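Local coordinates for protein glucose-1-phosphate thymidylyltransferase (Bacillus anthracis, PDB 4ECM) that catalyses the transfer of a thymidylyl group from dTTP to glucose 1-phosphate, giving dTDP-glucose and pyrophosphate, probably as the first step towards dTDP-L-rhamnose, at residues M74-K79 / T100-D105; I28-G33 / M126-G131. One frame throughout, in Å; residues are numbered along the deposited sequence.

Contact 1: residues M74-K79 / T100-D105; sequences MIITGK and TYRVQD. With DAU (2'deoxy-thymidine-5'-diphospho-alpha-D-glucose), chain B.
Met-74 meets Thr-100 where strands 72-77 and 98-103 run parallel, the two strands of a beta-alpha-beta unit that crosses over through helix 82-89. With CG anti to the backbone N (chi1 172°) and a bend at chi3, the methionine brings its methyl over the side chains of the neighbouring strand, and CE lies a tight 3.4 Å from Thr-100 CG2 while SD rests on the CG and CD methylenes of Arg-102. Ile-75 is held through both backbone polar atoms: its N donates to Thr-100 O at 2.9 Å, and its O receives Arg-102 N at 3.2 Å. Its side chain lies beside that of Tyr-101, with CB 3.7 Å from CD1 of the ring. On the face of Met-74, Ile-76 puts CD1 against Arg-102 CB at 3.6 Å and CG2 against Gln-104 CB. The guanidinium leads away, to Leu-116 O and to Phe-99 O of the second subunit. Thr-77 N reaches Arg-102 O only weakly, but Thr-77 O takes Gln-104 N at 3.0 Å. After Gly-78 the segments diverge; Lys-79 packs on Val-103 CG1, and a water bridges Lys-79 N and Asp-105 O. The extended Gln-104 chain carries its amide to the thymine, where OE1 accepts N31 at 2.7 Å (169°) and NE2 makes a weak bond to O41. Hydrogen bonds from NE2 to Gln-112 OE1 and Gly-109 O oppose a flip of the amide. An acceptor at OE1 matches a ring nitrogen that carries a proton, as in thymine, and would suit the unprotonated N3 of cytosine less well, consistent with recognition of the base.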
loop_
_atom_site.group_PDB
_atom_site.type_symbol
_atom_site.label_atom_id
_atom_site.label_comp_id
_atom_site.label_asym_id
_atom_site.label_seq_id
_atom_site.Cartn_x
_atom_site.Cartn_y
_atom_site.Cartn_z
ATOM N N MET A 74 -15.949 8.117 -14.339
ATOM C CA MET A 74 -16.015 7.265 -13.177
ATOM C C MET A 74 -15.140 6.032 -13.405
ATOM O O MET A 74 -15.160 5.429 -14.480
ATOM C CB MET A 74 -17.461 6.859 -12.858
ATOM C CG MET A 74 -17.555 5.804 -11.750
ATOM S SD MET A 74 -19.134 5.786 -10.866
ATOM C CE MET A 74 -18.961 7.319 -9.954
ATOM N N ILE A 75 -14.389 5.664 -12.380
ATOM C CA ILE A 75 -13.484 4.521 -12.417
ATOM C C ILE A 75 -13.984 3.483 -11.421
ATOM O O ILE A 75 -14.165 3.791 -10.235
ATOM C CB ILE A 75 -12.076 4.940 -11.992
ATOM C CG1 ILE A 75 -11.534 6.089 -12.876
ATOM C CG2 ILE A 75 -11.113 3.724 -11.953
ATOM C CD1 ILE A 75 -11.239 5.747 -14.262
ATOM N N ILE A 76 -14.202 2.260 -11.899
ATOM C CA ILE A 76 -14.633 1.151 -11.055
ATOM C C ILE A 76 -13.505 0.123 -10.918
ATOM O O ILE A 76 -12.910 -0.284 -11.912
ATOM C CB ILE A 76 -15.833 0.432 -11.654
ATOM C CG1 ILE A 76 -17.010 1.399 -11.857
ATOM C CG2 ILE A 76 -16.246 -0.774 -10.770
ATOM C CD1 ILE A 76 -17.555 2.026 -10.577
ATOM N N THR A 77 -13.189 -0.272 -9.690
ATOM C CA THR A 77 -12.188 -1.317 -9.471
ATOM C C THR A 77 -12.441 -1.999 -8.137
ATOM O O THR A 77 -13.376 -1.640 -7.422
ATOM C CB THR A 77 -10.731 -0.777 -9.561
ATOM O OG1 THR A 77 -9.816 -1.878 -9.708
ATOM C CG2 THR A 77 -10.373 0.065 -8.337
ATOM N N GLY A 78 -11.632 -3.005 -7.825
ATOM C CA GLY A 78 -11.762 -3.750 -6.559
ATOM C C GLY A 78 -11.236 -2.966 -5.366
ATOM O O GLY A 78 -10.449 -2.039 -5.512
ATOM N N LYS A 79 -11.682 -3.352 -4.185
ATOM C CA LYS A 79 -11.280 -2.714 -2.950
ATOM C C LYS A 79 -9.753 -2.698 -2.754
ATOM O O LYS A 79 -9.163 -1.659 -2.495
ATOM C CB LYS A 79 -11.925 -3.457 -1.767
ATOM C CG LYS A 79 -11.673 -2.811 -0.425
ATOM C CD LYS A 79 -12.493 -3.446 0.717
ATOM C CE LYS A 79 -11.859 -4.712 1.257
ATOM N NZ LYS A 79 -12.628 -5.263 2.414
ATOM N N THR A 100 -14.027 10.144 -10.367
ATOM C CA THR A 100 -14.856 9.761 -9.225
ATOM C C THR A 100 -14.688 8.240 -9.152
ATOM O O THR A 100 -14.697 7.570 -10.193
ATOM C CB THR A 100 -16.324 10.182 -9.431
ATOM O OG1 THR A 100 -16.389 11.610 -9.563
ATOM C CG2 THR A 100 -17.219 9.748 -8.244
ATOM N N TYR A 101 -14.523 7.691 -7.946
ATOM C CA TYR A 101 -14.267 6.267 -7.786
ATOM C C TYR A 101 -15.301 5.493 -6.978
ATOM O O TYR A 101 -15.816 5.979 -5.965
ATOM C CB TYR A 101 -12.911 6.071 -7.068
ATOM C CG TYR A 101 -11.710 6.704 -7.757
ATOM C CD1 TYR A 101 -10.921 5.976 -8.644
ATOM C CD2 TYR A 101 -11.332 8.012 -7.475
ATOM C CE1 TYR A 101 -9.782 6.565 -9.279
ATOM C CE2 TYR A 101 -10.207 8.606 -8.097
ATOM C CZ TYR A 101 -9.441 7.871 -8.993
ATOM O OH TYR A 101 -8.350 8.450 -9.582
ATOM N N ARG A 102 -15.558 4.263 -7.406
ATOM C CA ARG A 102 -16.430 3.349 -6.664
ATOM C C ARG A 102 -15.865 1.930 -6.674
ATOM O O ARG A 102 -15.245 1.517 -7.635
ATOM C CB ARG A 102 -17.841 3.341 -7.204
ATOM C CG ARG A 102 -18.503 4.699 -7.169
ATOM C CD ARG A 102 -19.997 4.513 -7.120
ATOM N NE ARG A 102 -20.437 4.145 -5.777
ATOM C CZ ARG A 102 -21.543 3.467 -5.502
ATOM N NH1 ARG A 102 -22.313 2.986 -6.482
ATOM N NH2 ARG A 102 -21.853 3.216 -4.234
ATOM N N VAL A 103 -16.120 1.204 -5.590
ATOM C CA VAL A 103 -15.639 -0.146 -5.390
ATOM C C VAL A 103 -16.638 -1.226 -5.808
ATOM O O VAL A 103 -17.808 -1.174 -5.444
ATOM C CB VAL A 103 -15.312 -0.381 -3.875
ATOM C CG1 VAL A 103 -14.965 -1.868 -3.588
ATOM C CG2 VAL A 103 -14.198 0.557 -3.414
ATOM N N GLN A 104 -16.148 -2.206 -6.567
ATOM C CA GLN A 104 -16.925 -3.370 -6.949
ATOM C C GLN A 104 -16.422 -4.466 -6.013
ATOM O O GLN A 104 -15.269 -4.866 -6.087
ATOM C CB GLN A 104 -16.704 -3.741 -8.412
ATOM C CG GLN A 104 -17.605 -4.868 -8.858
ATOM C CD GLN A 104 -17.405 -5.272 -10.296
ATOM O OE1 GLN A 104 -16.377 -4.958 -10.917
ATOM N NE2 GLN A 104 -18.397 -5.991 -10.847
ATOM N N ASP A 105 -17.287 -4.912 -5.110
ATOM C CA ASP A 105 -16.923 -5.884 -4.065
ATOM C C ASP A 105 -16.334 -7.189 -4.586
ATOM O O ASP A 105 -15.313 -7.637 -4.096
ATOM C CB ASP A 105 -18.146 -6.191 -3.183
ATOM C CG ASP A 105 -18.558 -5.007 -2.322
ATOM O OD1 ASP A 105 -19.784 -4.708 -2.249
ATOM O OD2 ASP A 105 -17.648 -4.369 -1.737
HETATM O O6 DAU B . -12.850 -7.616 -24.747
HETATM C C6 DAU B . -14.125 -7.616 -25.393
HETATM C C5 DAU B . -15.050 -8.607 -24.701
HETATM O O5 DAU B . -15.105 -8.247 -23.324
HETATM C C4 DAU B . -16.451 -8.605 -25.322
HETATM O O4 DAU B . -16.407 -9.048 -26.672
HETATM C C3 DAU B . -17.425 -9.493 -24.551
HETATM O O3 DAU B . -18.743 -9.340 -25.120
HETATM C C2 DAU B . -17.404 -9.065 -23.079
HETATM O O2 DAU B . -18.222 -9.936 -22.277
HETATM C C1 DAU B . -15.983 -9.053 -22.529
HETATM O O1 DAU B . -15.496 -10.390 -22.475
HETATM P P2 DAU B . -14.296 -10.792 -21.473
HETATM O O3P DAU B . -12.968 -10.313 -22.009
HETATM O O4P DAU B . -14.505 -12.236 -21.113
HETATM O OPP DAU B . -14.610 -9.870 -20.182
HETATM P P DAU B . -13.672 -9.876 -18.876
HETATM O O1P DAU B . -12.244 -10.136 -19.294
HETATM O O2P DAU B . -14.325 -10.724 -17.847
HETATM O "O5'" DAU B . -13.737 -8.338 -18.396
HETATM C "C5'" DAU B . -13.088 -7.346 -19.165
HETATM C "C4'" DAU B . -12.859 -6.029 -18.423
HETATM O "O4'" DAU B . -13.967 -5.603 -17.633
HETATM C "C3'" DAU B . -11.637 -6.055 -17.531
HETATM O "O3'" DAU B . -10.841 -4.940 -17.943
HETATM C "C2'" DAU B . -12.147 -5.861 -16.123
HETATM C "C1'" DAU B . -13.561 -5.330 -16.308
HETATM N N11 DAU B . -14.606 -5.976 -15.495
HETATM C C61 DAU B . -14.790 -7.376 -15.634
HETATM C C51 DAU B . -15.495 -8.091 -14.686
HETATM C C5A DAU B . -15.777 -9.563 -14.903
HETATM C C21 DAU B . -14.967 -5.376 -14.274
HETATM O O21 DAU B . -14.722 -4.067 -14.113
HETATM N N31 DAU B . -15.664 -6.047 -13.324
HETATM C C41 DAU B . -15.940 -7.370 -13.468
HETATM O O41 DAU B . -16.619 -8.029 -12.502
HETATM O O HOH W 1 -13.443 -5.476 -3.790
#

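Contact 2: residues I28-G33 / M126-G131; sequences IILAGG and MVVILG. With DAU (2'deoxy-thymidine-5'-diphospho-alpha-D-glucose), chain B; POP (pyrophosphate 2-), chain C.
Ile-28 O takes the amide of Ile-129 at 2.9 Å in a nearly straight bond (171°) and also meets Val-128 CA-H, with 3.4 Å from that O to CA. The bond belongs to the parallel pairing of strands 25-30 and 125-130 at the heart of the Rossmann-like nucleotidyltransferase sheet. Ile-28 N adds a bond to Val-127 O and Leu-30 N one to Ile-129 O; the ladder closes where Gly-131 N donates to Leu-30 O at 3.0 Å. Ile-28, Leu-30, Val-128 and Leu-130 form an apolar row packed on helix 110-115. Ile-28, extended at chi2 (171°), brings CD1 to Met-126 SD at 3.7 Å and to Val-128 CG2, while Leu-30 CD1 lies 3.9 Å from Val-128 CG1 and Leu-130 CD2. Ile-29 turns to the other face, against helix 57-67. At their C-terminal ends both segments line the nucleotide-sugar site. Leu-130 lines the path from deoxyribose to glucose, its CB near C4' and its CD1 3.5 Å from the glucose ring oxygen O5. From 28-33 the chain enters the glycine-rich loop of this family, which holds pyrophosphate through Gly-35, Ser-36 and Arg-37. At its start, Gly-32 N donates to the thymine oxygen O21 at 2.9 Å.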
loop_
_atom_site.group_PDB
_atom_site.type_symbol
_atom_site.label_atom_id
_atom_site.label_comp_id
_atom_site.label_asym_id
_atom_site.label_seq_id
_atom_site.Cartn_x
_atom_site.Cartn_y
_atom_site.Cartn_z
ATOM N N ILE A 28 -16.970 6.168 -18.372
ATOM C CA ILE A 28 -16.871 5.090 -17.399
ATOM C C ILE A 28 -15.767 4.126 -17.814
ATOM O O ILE A 28 -15.754 3.655 -18.942
ATOM C CB ILE A 28 -18.193 4.320 -17.300
ATOM C CG1 ILE A 28 -19.323 5.268 -16.836
ATOM C CG2 ILE A 28 -18.056 3.141 -16.348
ATOM C CD1 ILE A 28 -20.712 4.671 -16.912
ATOM N N ILE A 29 -14.811 3.871 -16.922
ATOM C CA ILE A 29 -13.758 2.893 -17.203
ATOM C C ILE A 29 -13.932 1.780 -16.179
ATOM O O ILE A 29 -13.881 2.028 -14.972
ATOM C CB ILE A 29 -12.324 3.456 -17.088
ATOM C CG1 ILE A 29 -12.126 4.661 -17.998
ATOM C CG2 ILE A 29 -11.291 2.358 -17.459
ATOM C CD1 ILE A 29 -10.756 5.319 -17.862
ATOM N N LEU A 30 -14.165 0.568 -16.662
ATOM C CA LEU A 30 -14.360 -0.588 -15.803
ATOM C C LEU A 30 -13.013 -1.261 -15.663
ATOM O O LEU A 30 -12.490 -1.842 -16.620
ATOM C CB LEU A 30 -15.429 -1.527 -16.388
ATOM C CG LEU A 30 -16.809 -0.875 -16.546
ATOM C CD1 LEU A 30 -17.842 -1.901 -17.003
ATOM C CD2 LEU A 30 -17.279 -0.188 -15.229
ATOM N N ALA A 31 -12.440 -1.166 -14.466
ATOM C CA ALA A 31 -11.102 -1.677 -14.228
ATOM C C ALA A 31 -11.047 -2.690 -13.103
ATOM O O ALA A 31 -10.031 -2.819 -12.433
ATOM C CB ALA A 31 -10.141 -0.506 -13.955
ATOM N N GLY A 32 -12.133 -3.439 -12.924
ATOM C CA GLY A 32 -12.212 -4.461 -11.882
ATOM C C GLY A 32 -11.710 -5.813 -12.351
ATOM O O GLY A 32 -10.795 -5.905 -13.168
ATOM N N GLY A 33 -12.303 -6.875 -11.821
ATOM C CA GLY A 33 -11.884 -8.235 -12.173
ATOM C C GLY A 33 -10.747 -8.758 -11.310
ATOM O O GLY A 33 -10.075 -8.003 -10.628
ATOM N N MET A 126 -23.542 7.965 -21.756
ATOM C CA MET A 126 -22.230 7.525 -21.329
ATOM C C MET A 126 -21.467 6.697 -22.346
ATOM O O MET A 126 -22.058 6.040 -23.213
ATOM C CB MET A 126 -22.412 6.672 -20.083
ATOM C CG MET A 126 -22.949 5.268 -20.384
ATOM S SD MET A 126 -23.805 4.544 -18.991
ATOM C CE MET A 126 -25.454 5.265 -19.273
ATOM N N VAL A 127 -20.148 6.762 -22.241
ATOM C CA VAL A 127 -19.265 5.900 -22.998
ATOM C C VAL A 127 -18.579 5.009 -21.964
ATOM O O VAL A 127 -17.974 5.499 -20.999
ATOM C CB VAL A 127 -18.214 6.650 -23.832
ATOM C CG1 VAL A 127 -17.250 5.636 -24.485
ATOM C CG2 VAL A 127 -18.897 7.519 -24.906
ATOM N N VAL A 128 -18.717 3.702 -22.142
ATOM C CA VAL A 128 -18.125 2.736 -21.243
ATOM C C VAL A 128 -16.960 2.058 -21.953
ATOM O O VAL A 128 -17.130 1.545 -23.049
ATOM C CB VAL A 128 -19.139 1.656 -20.860
ATOM C CG1 VAL A 128 -18.477 0.607 -19.974
ATOM C CG2 VAL A 128 -20.383 2.282 -20.185
ATOM N N ILE A 129 -15.774 2.077 -21.346
ATOM C CA ILE A 129 -14.622 1.394 -21.903
ATOM C C ILE A 129 -14.091 0.334 -20.941
ATOM O O ILE A 129 -13.705 0.642 -19.798
ATOM C CB ILE A 129 -13.463 2.367 -22.225
ATOM C CG1 ILE A 129 -13.946 3.477 -23.170
ATOM C CG2 ILE A 129 -12.281 1.607 -22.855
ATOM C CD1 ILE A 129 -12.830 4.366 -23.715
ATOM N N LEU A 130 -14.060 -0.923 -21.386
ATOM C CA LEU A 130 -13.465 -1.967 -20.564
ATOM C C LEU A 130 -11.961 -1.623 -20.544
ATOM O O LEU A 130 -11.341 -1.385 -21.585
ATOM C CB LEU A 130 -13.734 -3.363 -21.127
ATOM C CG LEU A 130 -15.212 -3.703 -21.349
ATOM C CD1 LEU A 130 -15.396 -5.135 -21.832
ATOM C CD2 LEU A 130 -16.002 -3.458 -20.057
ATOM N N GLY A 131 -11.397 -1.553 -19.349
ATOM C CA GLY A 131 -10.009 -1.157 -19.160
ATOM C C GLY A 131 -8.959 -1.897 -19.940
ATOM O O GLY A 131 -7.903 -1.335 -20.233
HETATM O O6 DAU B . -12.850 -7.616 -24.747
HETATM C C6 DAU B . -14.125 -7.616 -25.393
HETATM C C5 DAU B . -15.050 -8.607 -24.701
HETATM O O5 DAU B . -15.105 -8.247 -23.324
HETATM C C4 DAU B . -16.451 -8.605 -25.322
HETATM O O4 DAU B . -16.407 -9.048 -26.672
HETATM C C3 DAU B . -17.425 -9.493 -24.551
HETATM O O3 DAU B . -18.743 -9.340 -25.120
HETATM C C2 DAU B . -17.404 -9.065 -23.079
HETATM O O2 DAU B . -18.222 -9.936 -22.277
HETATM C C1 DAU B . -15.983 -9.053 -22.529
HETATM O O1 DAU B . -15.496 -10.390 -22.475
HETATM P P2 DAU B . -14.296 -10.792 -21.473
HETATM O O3P DAU B . -12.968 -10.313 -22.009
HETATM O O4P DAU B . -14.505 -12.236 -21.113
HETATM O OPP DAU B . -14.610 -9.870 -20.182
HETATM P P DAU B . -13.672 -9.876 -18.876
HETATM O O1P DAU B . -12.244 -10.136 -19.294
HETATM O O2P DAU B . -14.325 -10.724 -17.847
HETATM O "O5'" DAU B . -13.737 -8.338 -18.396
HETATM C "C5'" DAU B . -13.088 -7.346 -19.165
HETATM C "C4'" DAU B . -12.859 -6.029 -18.423
HETATM O "O4'" DAU B . -13.967 -5.603 -17.633
HETATM C "C3'" DAU B . -11.637 -6.055 -17.531
HETATM O "O3'" DAU B . -10.841 -4.940 -17.943
HETATM C "C2'" DAU B . -12.147 -5.861 -16.123
HETATM C "C1'" DAU B . -13.561 -5.330 -16.308
HETATM N N11 DAU B . -14.606 -5.976 -15.495
HETATM C C61 DAU B . -14.790 -7.376 -15.634
HETATM C C51 DAU B . -15.495 -8.091 -14.686
HETATM C C5A DAU B . -15.777 -9.563 -14.903
HETATM C C21 DAU B . -14.967 -5.376 -14.274
HETATM O O21 DAU B . -14.722 -4.067 -14.113
HETATM N N31 DAU B . -15.664 -6.047 -13.324
HETATM C C41 DAU B . -15.940 -7.370 -13.468
HETATM O O41 DAU B . -16.619 -8.029 -12.502
HETATM P P1 POP C . -9.545 -12.539 -15.217
HETATM O O1 POP C . -9.985 -13.404 -14.064
HETATM O O2 POP C . -8.140 -12.873 -15.643
HETATM O O3 POP C . -10.484 -12.792 -16.364
HETATM O O POP C . -9.610 -10.989 -14.746
HETATM P P2 POP C . -10.361 -9.840 -15.611
HETATM O O4 POP C . -9.903 -9.942 -17.048
HETATM O O5 POP C . -9.981 -8.484 -15.074
HETATM O O6 POP C . -11.873 -10.020 -15.572
#

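Contacts 1 and 2 share one sheet, in the strand order 98-103, 72-77, 25-30, 125-130, and their centres lie about 10 Å apart. The inner pair is joined by backbone bonds, among them Ala-31 N to Ile-76 O at 2.7 Å. Thr-77 OG1 probably adds a hydrogen bond to Ala-31 O at 2.9 Å, tying 74-79 to the residue before Gly-32. Apolar packing accompanies this, with Ile-76 CG1 3.7 Å from Leu-30 CD2. Both contacts open at the same end of the sheet and both reach the base: Gln-104 accepts from N31, with a weak bond to O41, and Gly-32 N donates to O21, while 126-131 lies against the sugars and 28-33 leads on to the pyrophosphate.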